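Local coordinates for DUF4442 domain-containing protein (Pseudomonas aeruginosa, PDB 1SH8), which is of unknown function but, as a HotDog-fold protein of the DUF4442 family, is probably a thioesterase, at residues G34-M40 with D96-R102; L57-E62 with M85-F89; R77-K83 with L143-H149. All blocks are in the same frame, centred on the assembly; numbering follows the deposited sequence.

Interaction 1. Residues G34-M40 with D96-R102; sequences GYVRLRM and DIRVEAR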
loop_
_atom_site.group_PDB
_atom_site.type_symbol
_atom_site.label_atom_id
_atom_site.label_comp_id
_atom_site.label_asym_id
_atom_site.label_seq_id
_atom_site.Cartn_x
_atom_site.Cartn_y
_atom_site.Cartn_z
ATOM N N GLY A 34 20.445 1.635 -11.512
ATOM C CA GLY A 34 19.966 0.319 -11.895
ATOM C C GLY A 34 19.813 -0.746 -10.815
ATOM O O GLY A 34 19.406 -1.859 -11.123
ATOM N N TYR A 35 20.138 -0.433 -9.564
ATOM C CA TYR A 35 20.003 -1.419 -8.494
ATOM C C TYR A 35 19.794 -0.806 -7.116
ATOM O O TYR A 35 20.547 0.070 -6.694
ATOM C CB TYR A 35 21.230 -2.338 -8.435
ATOM C CG TYR A 35 21.157 -3.340 -7.300
ATOM C CD1 TYR A 35 20.281 -4.430 -7.358
ATOM C CD2 TYR A 35 21.919 -3.168 -6.143
ATOM C CE1 TYR A 35 20.161 -5.325 -6.285
ATOM C CE2 TYR A 35 21.807 -4.051 -5.063
ATOM C CZ TYR A 35 20.928 -5.126 -5.142
ATOM O OH TYR A 35 20.824 -5.997 -4.080
ATOM N N VAL A 36 18.771 -1.285 -6.412
ATOM C CA VAL A 36 18.478 -0.803 -5.069
ATOM C C VAL A 36 18.077 -1.971 -4.176
ATOM O O VAL A 36 17.549 -2.982 -4.655
ATOM C CB VAL A 36 17.313 0.241 -5.051
ATOM C CG1 VAL A 36 17.632 1.402 -5.987
ATOM C CG2 VAL A 36 15.991 -0.422 -5.441
ATOM N N ARG A 37 18.356 -1.833 -2.886
ATOM C CA ARG A 37 17.979 -2.837 -1.896
ATOM C C ARG A 37 17.529 -2.072 -0.661
ATOM O O ARG A 37 18.286 -1.270 -0.111
ATOM C CB ARG A 37 19.149 -3.766 -1.538
ATOM C CG ARG A 37 18.739 -4.852 -0.544
ATOM C CD ARG A 37 19.779 -5.954 -0.416
ATOM N NE ARG A 37 20.983 -5.550 0.309
ATOM C CZ ARG A 37 22.176 -5.354 -0.247
ATOM N NH1 ARG A 37 22.347 -5.508 -1.554
ATOM N NH2 ARG A 37 23.213 -5.042 0.520
ATOM N N LEU A 38 16.292 -2.317 -0.240
ATOM C CA LEU A 38 15.719 -1.633 0.914
ATOM C C LEU A 38 15.343 -2.617 2.013
ATOM O O LEU A 38 15.143 -3.808 1.754
ATOM C CB LEU A 38 14.464 -0.859 0.491
ATOM C CG LEU A 38 14.527 -0.038 -0.805
ATOM C CD1 LEU A 38 13.143 0.545 -1.080
ATOM C CD2 LEU A 38 15.571 1.068 -0.693
ATOM N N ARG A 39 15.235 -2.106 3.235
ATOM C CA ARG A 39 14.875 -2.920 4.390
ATOM C C ARG A 39 13.819 -2.219 5.243
ATOM O O ARG A 39 13.951 -1.039 5.560
ATOM C CB ARG A 39 16.111 -3.192 5.258
ATOM C CG ARG A 39 15.823 -4.073 6.482
ATOM C CD ARG A 39 17.054 -4.264 7.373
ATOM N NE ARG A 39 17.392 -3.051 8.113
ATOM C CZ ARG A 39 18.459 -2.293 7.882
ATOM N NH1 ARG A 39 19.318 -2.613 6.922
ATOM N NH2 ARG A 39 18.668 -1.210 8.616
ATOM N N MET A 40 12.762 -2.936 5.604
ATOM C CA MET A 40 11.733 -2.356 6.460
ATOM C C MET A 40 11.860 -3.051 7.813
ATOM O O MET A 40 11.729 -4.271 7.909
ATOM C CB MET A 40 10.329 -2.584 5.892
ATOM C CG MET A 40 9.208 -1.936 6.724
ATOM S SD MET A 40 9.188 -0.117 6.700
ATOM C CE MET A 40 8.391 0.151 5.124
ATOM N N ASP A 96 12.733 -8.246 10.297
ATOM C CA ASP A 96 13.002 -7.266 9.254
ATOM C C ASP A 96 12.776 -7.897 7.884
ATOM O O ASP A 96 13.133 -9.057 7.648
ATOM C CB ASP A 96 14.439 -6.756 9.353
ATOM C CG ASP A 96 14.694 -5.955 10.615
ATOM O OD1 ASP A 96 13.732 -5.673 11.353
ATOM O OD2 ASP A 96 15.867 -5.598 10.860
ATOM N N ILE A 97 12.191 -7.117 6.979
ATOM C CA ILE A 97 11.888 -7.588 5.635
ATOM C C ILE A 97 12.648 -6.745 4.617
ATOM O O ILE A 97 12.795 -5.535 4.795
ATOM C CB ILE A 97 10.363 -7.486 5.373
ATOM C CG1 ILE A 97 9.594 -8.208 6.489
ATOM C CG2 ILE A 97 10.015 -8.082 4.025
ATOM C CD1 ILE A 97 9.917 -9.696 6.625
ATOM N N ARG A 98 13.129 -7.383 3.550
ATOM C CA ARG A 98 13.883 -6.675 2.522
ATOM C C ARG A 98 13.355 -6.921 1.123
ATOM O O ARG A 98 12.578 -7.847 0.875
ATOM C CB ARG A 98 15.367 -7.090 2.538
ATOM C CG ARG A 98 16.113 -6.817 3.828
ATOM C CD ARG A 98 17.618 -7.010 3.622
ATOM N NE ARG A 98 17.965 -8.388 3.260
ATOM C CZ ARG A 98 19.189 -8.785 2.911
ATOM N NH1 ARG A 98 20.190 -7.912 2.870
ATOM N NH2 ARG A 98 19.419 -10.060 2.610
ATOM N N VAL A 99 13.815 -6.082 0.206
ATOM C CA VAL A 99 13.453 -6.189 -1.193
ATOM C C VAL A 99 14.585 -5.589 -2.018
ATOM O O VAL A 99 15.279 -4.671 -1.569
ATOM C CB VAL A 99 12.149 -5.409 -1.511
ATOM C CG1 VAL A 99 12.372 -3.910 -1.328
ATOM C CG2 VAL A 99 11.693 -5.705 -2.941
ATOM N N GLU A 100 14.800 -6.137 -3.207
ATOM C CA GLU A 100 15.793 -5.579 -4.106
ATOM C C GLU A 100 15.139 -5.494 -5.477
ATOM O O GLU A 100 14.217 -6.250 -5.789
ATOM C CB GLU A 100 17.098 -6.396 -4.116
ATOM C CG GLU A 100 17.022 -7.854 -4.485
ATOM C CD GLU A 100 18.320 -8.594 -4.129
ATOM O OE1 GLU A 100 19.409 -8.134 -4.526
ATOM O OE2 GLU A 100 18.253 -9.641 -3.446
ATOM N N ALA A 101 15.577 -4.531 -6.274
ATOM C CA ALA A 101 15.008 -4.327 -7.596
ATOM C C ALA A 101 16.080 -3.779 -8.515
ATOM O O ALA A 101 17.002 -3.106 -8.063
ATOM C CB ALA A 101 13.843 -3.346 -7.511
ATOM N N ARG A 102 15.958 -4.063 -9.804
ATOM C CA ARG A 102 16.944 -3.578 -10.750
ATOM C C ARG A 102 16.358 -3.175 -12.100
ATOM O O ARG A 102 15.239 -3.551 -12.451
ATOM C CB ARG A 102 18.035 -4.641 -10.947
ATOM C CG ARG A 102 17.542 -5.972 -11.495
ATOM C CD ARG A 102 18.666 -7.024 -11.505
ATOM N NE ARG A 102 19.035 -7.471 -10.161
ATOM C CZ ARG A 102 20.101 -8.222 -9.879
ATOM N NH1 ARG A 102 20.918 -8.614 -10.850
ATOM N NH2 ARG A 102 20.350 -8.586 -8.625
HETATM O O HOH W 1 16.013 -2.647 10.511
#

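Interaction 2. Residues L57-E62 with M85-F89; sequences LFTLAE and MTLRF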
loop_
_atom_site.group_PDB
_atom_site.type_symbol
_atom_site.label_atom_id
_atom_site.label_comp_id
_atom_site.label_asym_id
_atom_site.label_seq_id
_atom_site.Cartn_x
_atom_site.Cartn_y
_atom_site.Cartn_z
ATOM N N LEU A 57 4.333 -3.608 4.350
ATOM C CA LEU A 57 4.791 -4.482 3.270
ATOM C C LEU A 57 4.595 -3.765 1.938
ATOM O O LEU A 57 5.474 -3.788 1.074
ATOM C CB LEU A 57 4.014 -5.803 3.287
ATOM C CG LEU A 57 4.407 -6.776 4.407
ATOM C CD1 LEU A 57 3.373 -7.889 4.539
ATOM C CD2 LEU A 57 5.793 -7.353 4.102
ATOM N N PHE A 58 3.450 -3.109 1.778
ATOM C CA PHE A 58 3.179 -2.387 0.534
ATOM C C PHE A 58 4.210 -1.288 0.304
ATOM O O PHE A 58 4.731 -1.128 -0.798
ATOM C CB PHE A 58 1.791 -1.745 0.558
ATOM C CG PHE A 58 1.476 -0.958 -0.688
ATOM C CD1 PHE A 58 0.870 -1.568 -1.786
ATOM C CD2 PHE A 58 1.825 0.388 -0.779
ATOM C CE1 PHE A 58 0.616 -0.840 -2.962
ATOM C CE2 PHE A 58 1.579 1.121 -1.946
ATOM C CZ PHE A 58 0.974 0.505 -3.036
ATOM N N THR A 59 4.492 -0.518 1.350
ATOM C CA THR A 59 5.445 0.573 1.238
ATOM C C THR A 59 6.822 0.054 0.823
ATOM O O THR A 59 7.475 0.633 -0.048
ATOM C CB THR A 59 5.528 1.353 2.565
ATOM O OG1 THR A 59 4.246 1.929 2.844
ATOM C CG2 THR A 59 6.552 2.472 2.476
ATOM N N LEU A 60 7.252 -1.048 1.430
ATOM C CA LEU A 60 8.547 -1.632 1.094
ATOM C C LEU A 60 8.587 -2.088 -0.364
ATOM O O LEU A 60 9.575 -1.873 -1.062
ATOM C CB LEU A 60 8.841 -2.832 1.999
ATOM C CG LEU A 60 10.145 -3.574 1.675
ATOM C CD1 LEU A 60 11.328 -2.629 1.869
ATOM C CD2 LEU A 60 10.280 -4.795 2.569
ATOM N N ALA A 61 7.504 -2.721 -0.813
ATOM C CA ALA A 61 7.420 -3.231 -2.181
ATOM C C ALA A 61 7.254 -2.141 -3.236
ATOM O O ALA A 61 7.710 -2.290 -4.367
ATOM C CB ALA A 61 6.266 -4.224 -2.288
ATOM N N GLU A 62 6.610 -1.041 -2.857
ATOM C CA GLU A 62 6.340 0.064 -3.776
ATOM C C GLU A 62 7.495 1.053 -3.980
ATOM O O GLU A 62 7.732 1.527 -5.100
ATOM C CB GLU A 62 5.098 0.825 -3.277
ATOM C CG GLU A 62 4.500 1.868 -4.227
ATOM C CD GLU A 62 5.300 3.166 -4.335
ATOM O OE1 GLU A 62 5.927 3.596 -3.339
ATOM O OE2 GLU A 62 5.277 3.774 -5.429
ATOM N N MET A 85 -0.621 -1.508 -8.943
ATOM C CA MET A 85 0.230 -2.465 -8.267
ATOM C C MET A 85 -0.581 -3.552 -7.589
ATOM O O MET A 85 -1.642 -3.290 -7.016
ATOM C CB MET A 85 1.087 -1.730 -7.229
ATOM C CG MET A 85 2.068 -2.596 -6.446
ATOM S SD MET A 85 3.205 -1.603 -5.407
ATOM C CE MET A 85 3.740 -0.441 -6.485
ATOM N N THR A 86 -0.070 -4.773 -7.681
ATOM C CA THR A 86 -0.680 -5.933 -7.061
ATOM C C THR A 86 0.322 -6.440 -6.035
ATOM O O THR A 86 1.513 -6.548 -6.336
ATOM C CB THR A 86 -0.946 -7.044 -8.095
ATOM O OG1 THR A 86 -1.944 -6.599 -9.021
ATOM C CG2 THR A 86 -1.421 -8.325 -7.403
ATOM N N LEU A 87 -0.157 -6.725 -4.827
ATOM C CA LEU A 87 0.694 -7.240 -3.751
ATOM C C LEU A 87 0.080 -8.551 -3.267
ATOM O O LEU A 87 -1.060 -8.568 -2.812
ATOM C CB LEU A 87 0.764 -6.241 -2.590
ATOM C CG LEU A 87 1.632 -6.641 -1.388
ATOM C CD1 LEU A 87 3.081 -6.857 -1.828
ATOM C CD2 LEU A 87 1.560 -5.558 -0.317
ATOM N N ARG A 88 0.827 -9.645 -3.385
ATOM C CA ARG A 88 0.338 -10.957 -2.973
ATOM C C ARG A 88 1.021 -11.379 -1.677
ATOM O O ARG A 88 2.247 -11.403 -1.588
ATOM C CB ARG A 88 0.614 -11.988 -4.077
ATOM C CG ARG A 88 0.126 -11.568 -5.466
ATOM C CD ARG A 88 0.468 -12.618 -6.522
ATOM N NE ARG A 88 0.512 -12.051 -7.873
ATOM C CZ ARG A 88 -0.553 -11.792 -8.629
ATOM N NH1 ARG A 88 -1.776 -12.051 -8.188
ATOM N NH2 ARG A 88 -0.389 -11.256 -9.833
ATOM N N PHE A 89 0.221 -11.712 -0.671
ATOM C CA PHE A 89 0.747 -12.106 0.630
ATOM C C PHE A 89 0.921 -13.619 0.688
ATOM O O PHE A 89 -0.039 -14.372 0.495
ATOM C CB PHE A 89 -0.212 -11.611 1.717
ATOM C CG PHE A 89 -0.467 -10.124 1.658
ATOM C CD1 PHE A 89 0.473 -9.221 2.158
ATOM C CD2 PHE A 89 -1.627 -9.623 1.067
ATOM C CE1 PHE A 89 0.258 -7.838 2.068
ATOM C CE2 PHE A 89 -1.851 -8.241 0.970
ATOM C CZ PHE A 89 -0.903 -7.348 1.474
#

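Interaction 3. Residues R77-K83 with L143-H149; sequences RFYPIVK and LYQLRSH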
loop_
_atom_site.group_PDB
_atom_site.type_symbol
_atom_site.label_atom_id
_atom_site.label_comp_id
_atom_site.label_asym_id
_atom_site.label_seq_id
_atom_site.Cartn_x
_atom_site.Cartn_y
_atom_site.Cartn_z
ATOM N N ARG A 77 14.546 16.634 -13.849
ATOM C CA ARG A 77 13.912 16.693 -15.165
ATOM C C ARG A 77 12.652 15.822 -15.229
ATOM O O ARG A 77 11.665 16.180 -15.880
ATOM C CB ARG A 77 14.897 16.229 -16.238
ATOM C CG ARG A 77 14.320 16.268 -17.640
ATOM C CD ARG A 77 15.267 15.668 -18.666
ATOM N NE ARG A 77 14.712 15.753 -20.019
ATOM C CZ ARG A 77 15.180 15.079 -21.067
ATOM N NH1 ARG A 77 16.217 14.260 -20.927
ATOM N NH2 ARG A 77 14.607 15.220 -22.258
ATOM N N PHE A 78 12.699 14.683 -14.544
ATOM C CA PHE A 78 11.588 13.731 -14.516
ATOM C C PHE A 78 11.116 13.468 -13.094
ATOM O O PHE A 78 11.763 13.848 -12.123
ATOM C CB PHE A 78 12.027 12.377 -15.094
ATOM C CG PHE A 78 12.570 12.447 -16.489
ATOM C CD1 PHE A 78 11.736 12.750 -17.563
ATOM C CD2 PHE A 78 13.915 12.192 -16.733
ATOM C CE1 PHE A 78 12.234 12.796 -18.857
ATOM C CE2 PHE A 78 14.427 12.237 -18.030
ATOM C CZ PHE A 78 13.585 12.538 -19.092
ATOM N N TYR A 79 9.972 12.801 -12.987
ATOM C CA TYR A 79 9.437 12.397 -11.697
ATOM C C TYR A 79 8.696 11.101 -11.968
ATOM O O TYR A 79 8.192 10.882 -13.074
ATOM C CB TYR A 79 8.503 13.457 -11.103
ATOM C CG TYR A 79 7.218 13.677 -11.857
ATOM C CD1 TYR A 79 6.059 12.976 -11.524
ATOM C CD2 TYR A 79 7.151 14.613 -12.885
ATOM C CE1 TYR A 79 4.860 13.212 -12.196
ATOM C CE2 TYR A 79 5.966 14.855 -13.562
ATOM C CZ TYR A 79 4.823 14.154 -13.214
ATOM O OH TYR A 79 3.647 14.415 -13.884
ATOM N N PRO A 80 8.664 10.201 -10.977
ATOM C CA PRO A 80 7.967 8.930 -11.165
ATOM C C PRO A 80 6.597 8.924 -10.497
ATOM O O PRO A 80 6.348 9.681 -9.562
ATOM C CB PRO A 80 8.911 7.940 -10.502
ATOM C CG PRO A 80 9.362 8.721 -9.276
ATOM C CD PRO A 80 9.574 10.140 -9.813
ATOM N N ILE A 81 5.705 8.083 -11.000
ATOM C CA ILE A 81 4.395 7.909 -10.389
ATOM C C ILE A 81 4.064 6.434 -10.536
ATOM O O ILE A 81 4.474 5.792 -11.507
ATOM C CB ILE A 81 3.266 8.722 -11.072
ATOM C CG1 ILE A 81 3.197 8.388 -12.558
ATOM C CG2 ILE A 81 3.467 10.200 -10.837
ATOM C CD1 ILE A 81 1.990 8.987 -13.244
ATOM N N VAL A 82 3.356 5.885 -9.563
ATOM C CA VAL A 82 2.963 4.493 -9.654
ATOM C C VAL A 82 1.547 4.498 -10.237
ATOM O O VAL A 82 0.696 5.274 -9.798
ATOM C CB VAL A 82 3.020 3.794 -8.263
ATOM C CG1 VAL A 82 2.167 4.539 -7.247
ATOM C CG2 VAL A 82 2.578 2.343 -8.399
ATOM N N LYS A 83 1.310 3.665 -11.250
ATOM C CA LYS A 83 0.002 3.605 -11.904
ATOM C C LYS A 83 -0.903 2.532 -11.311
ATOM O O LYS A 83 -2.087 2.764 -11.073
ATOM C CB LYS A 83 0.169 3.345 -13.404
ATOM C CG LYS A 83 0.982 4.395 -14.150
ATOM C CD LYS A 83 0.461 5.802 -13.901
ATOM C CE LYS A 83 -0.986 5.961 -14.351
ATOM N NZ LYS A 83 -1.494 7.342 -14.087
ATOM N N LEU A 143 3.344 -1.166 -12.013
ATOM C CA LEU A 143 3.570 -0.384 -13.224
ATOM C C LEU A 143 3.810 1.060 -12.818
ATOM O O LEU A 143 2.987 1.664 -12.126
ATOM C CB LEU A 143 2.351 -0.448 -14.151
ATOM C CG LEU A 143 2.439 0.336 -15.468
ATOM C CD1 LEU A 143 3.546 -0.233 -16.355
ATOM C CD2 LEU A 143 1.104 0.269 -16.187
ATOM N N TYR A 144 4.944 1.599 -13.251
ATOM C CA TYR A 144 5.327 2.975 -12.961
ATOM C C TYR A 144 5.444 3.739 -14.260
ATOM O O TYR A 144 5.588 3.159 -15.336
ATOM C CB TYR A 144 6.695 3.025 -12.273
ATOM C CG TYR A 144 6.737 2.347 -10.935
ATOM C CD1 TYR A 144 6.433 3.050 -9.766
ATOM C CD2 TYR A 144 7.050 0.989 -10.833
ATOM C CE1 TYR A 144 6.441 2.411 -8.519
ATOM C CE2 TYR A 144 7.060 0.342 -9.595
ATOM C CZ TYR A 144 6.753 1.062 -8.447
ATOM O OH TYR A 144 6.737 0.423 -7.229
ATOM N N GLN A 145 5.407 5.055 -14.143
ATOM C CA GLN A 145 5.555 5.909 -15.296
ATOM C C GLN A 145 6.627 6.936 -14.948
ATOM O O GLN A 145 6.619 7.492 -13.847
ATOM C CB GLN A 145 4.233 6.616 -15.585
ATOM C CG GLN A 145 3.905 6.757 -17.049
ATOM C CD GLN A 145 2.559 7.411 -17.260
ATOM O OE1 GLN A 145 2.381 8.587 -16.962
ATOM N NE2 GLN A 145 1.600 6.644 -17.761
ATOM N N LEU A 146 7.571 7.142 -15.861
ATOM C CA LEU A 146 8.615 8.152 -15.684
ATOM C C LEU A 146 8.052 9.311 -16.509
ATOM O O LEU A 146 7.805 9.158 -17.707
ATOM C CB LEU A 146 9.948 7.681 -16.279
ATOM C CG LEU A 146 11.129 8.649 -16.152
ATOM C CD1 LEU A 146 11.489 8.838 -14.678
ATOM C CD2 LEU A 146 12.324 8.107 -16.926
ATOM N N ARG A 147 7.832 10.459 -15.877
ATOM C CA ARG A 147 7.252 11.591 -16.589
ATOM C C ARG A 147 8.100 12.840 -16.522
ATOM O O ARG A 147 8.781 13.086 -15.532
ATOM C CB ARG A 147 5.870 11.917 -16.013
ATOM C CG ARG A 147 4.885 10.753 -16.037
ATOM C CD ARG A 147 3.571 11.144 -15.384
ATOM N NE ARG A 147 2.932 12.276 -16.052
ATOM C CZ ARG A 147 2.277 12.202 -17.210
ATOM N NH1 ARG A 147 2.162 11.045 -17.847
ATOM N NH2 ARG A 147 1.732 13.293 -17.732
ATOM N N SER A 148 8.058 13.635 -17.582
ATOM C CA SER A 148 8.801 14.881 -17.582
ATOM C C SER A 148 7.853 15.941 -17.036
ATOM O O SER A 148 6.632 15.810 -17.134
ATOM C CB SER A 148 9.251 15.251 -18.999
ATOM O OG SER A 148 8.140 15.423 -19.859
ATOM N N HIS A 149 8.410 16.978 -16.428
ATOM C CA HIS A 149 7.582 18.047 -15.896
ATOM C C HIS A 149 7.057 18.870 -17.066
ATOM O O HIS A 149 7.794 19.171 -18.003
ATOM C CB HIS A 149 8.405 18.931 -14.957
ATOM C CG HIS A 149 8.740 18.276 -13.653
ATOM N ND1 HIS A 149 7.823 18.142 -12.632
ATOM C CD2 HIS A 149 9.888 17.714 -13.206
ATOM C CE1 HIS A 149 8.394 17.526 -11.611
ATOM N NE2 HIS A 149 9.647 17.257 -11.934
HETATM O O HOH W 2 11.319 18.225 -17.391
HETATM O O HOH W 3 11.200 15.702 -10.183
HETATM O O HOH W 4 3.753 16.010 -16.314
HETATM O O HOH W 5 -0.210 9.321 -15.630
#

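Interaction 1. Residues G34-M40 with D96-R102
Val36, Leu38 and Met40 are bound by pairs of backbone hydrogen bonds to Ala101, Val99 and Ile97, which makes 35-40 and 97-102 an antiparallel ladder of six N-H...O bonds. The shortest of them runs from Met40 N to Ile97 O at 2.7 Å. Between these hydrogen-bonded pairs lie the non-hydrogen-bonded pairs Tyr35-Arg102, Arg37-Glu100 and Arg39-Arg98, where CA-H...O contacts fill in, such as Glu100 CA to Val36 O at 3.2 Å.

The apolar face carries Val36, Leu38, Met40, Ile97, Val99 and Ala101. Direct contact across the strands is light here, with Leu38 CB 4.1 Å from Val99 CG1. Leu38, Met40, Ile97 and Val99 all pack on Leu60, so that this side of the antiparallel sheet 27-32, 35-40, 97-102 lies against helix 54-62, as in a HotDog fold.

The other face is polar. Tyr35 has CG anti to its own N (chi1 178°), which sends the ring slantwise out over the sheet toward Glu100; its hydroxyl donates to Glu100 OE1 at 2.6 Å, meeting the carboxylate from above its plane, 39° out of it. Tyr35 OH in turn accepts a hydrogen bond from Arg37 NH1 at 3.0 Å, in the guanidinium plane of Arg37. Arg37 and Arg98 run side by side, and Arg37 NE lies 3.6 Å from Arg98 NH1. Arg39 NE and Asp96 OD2, 4.0 Å apart, are joined by a water; Asp96 OD1 accepts a hydrogen bond from Gly42 N.

Glu29 of the adjacent strand 27-32 gathers Arg37, Arg39 and Arg98 into one salt-bridge cluster, its carboxylate probably balancing their positive charge, and the bond from Arg37 would probably polarise the Tyr35 hydroxyl and strengthen its donation to Glu100.

Interaction 2. Residues L57-E62 with M85-F89
With CG anti to the backbone N in both residues, Phe58 (chi1 179°) swings its ring toward the strand while Met85 (chi1 -179°) extends up toward the helix, and the two side chains meet obliquely. Met85 stays extended through chi2 and bends only at chi3 (-48°), a turn that carries CE past the ring to Glu62. Met85 SD thus lies 3.6 Å from Phe58 CE1 and 4.3 Å from the centroid of the Phe58 ring, a Met-aromatic contact of oblique geometry. Beyond it, Met85 CE presses on the aliphatic part of Glu62, 3.3 Å from Glu62 CG, the two chains crossing at about a right angle. The carboxylate of Glu62 turns elsewhere, OE1 bonding to the hydroxyl of Tyr53 of the second subunit.

Leu87 divides its two methyls between turns of the helix: CD2 reaches the Phe58 backbone, 3.7 Å from Phe58 CA, and also lies at the edge of the Phe58 ring, whereas CD1 meets Ala61 CB at 4.2 Å. At the far end Leu57 CD1 touches the rim of the Phe89 ring near its plane, 4.0 Å from Phe89 CE1.

The contact is made almost wholly by carbon and sulfur atoms, and it sits at the dimer interface. Phe58 stacks on Phe58 of the second subunit, and residues 85-88 pair with an antiparallel strand of that chain. An antiparallel sheet wrapped round a central helix, and continued by the strand of the second subunit, is characteristic of the HotDog fold and of the hotdog dimer, in which the sheets of two subunits join.

Interaction 3. Residues R77-K83 with L143-H149
Tyr79 and Arg147 lie side by side and point the same way from neighbouring strands, their ring and guanidinium planes 67° apart. Arg147 CB sits over one face of the tyrosine ring, 4.0 Å from the centroid, in a CH-pi contact. Farther out, Arg147 NE donates to Tyr79 OH at 3.1 Å, the hydroxyl lying in the guanidinium plane, while NH1 is bound to Gln145 OE1 at 2.6 Å. Tyr79 takes chi1 67°, placing CG between its N and carbonyl carbon; there the ring also meets that of His149, the planes inclined by 36°. His149 CE1 comes 3.4 Å from Tyr79 CD2, a carbon that lies over one face of the imidazole. Ile81 runs alongside Gln145 and sets CD1 against Arg147 CD. Waters bridge Tyr79 OH to Ser148 O and Lys83 NZ to Gln145 OE1.

Backbone pairs Tyr79-Arg147 and Ile81-Gln145 join strands 78-89 and 136-148, neighbours in the antiparallel sheet of the HotDog fold, and Lys83 N to Leu143 O extends the ladder.

On the opposite face, Phe78 crosses Leu146 obliquely, with Leu146 CD2 over its ring and Leu146 CD1 3.6 Å from Phe78 CB; Phe69 of helix 64-72 and Ala115 of helix 105-118 also pack on these two. Val82 CB approaches Tyr144 CE1 at 3.7 Å.

How the interactions relate
Helix 54-62 is the element common to the surroundings of all three contacts. Interactions 1 and 2, with centres 12 Å apart, meet at Leu60, whose CD2 lies 3.4 Å from Ile97 O, on a different side of the helix from the residues facing 85-89. Interactions 2 and 3 share strand 78-89; their centres are 18 Å apart, yet Glu62 O and Tyr144 OH probably hydrogen-bond at 2.6 Å, and Met85 CE packs on that hydroxyl. Interactions 1 and 3 do not touch, their nearest atoms being about 8 Å apart. Interactions 2 and 3 both reach the second subunit, whereas interaction 1 does not. No ligand or established active site marks any of them.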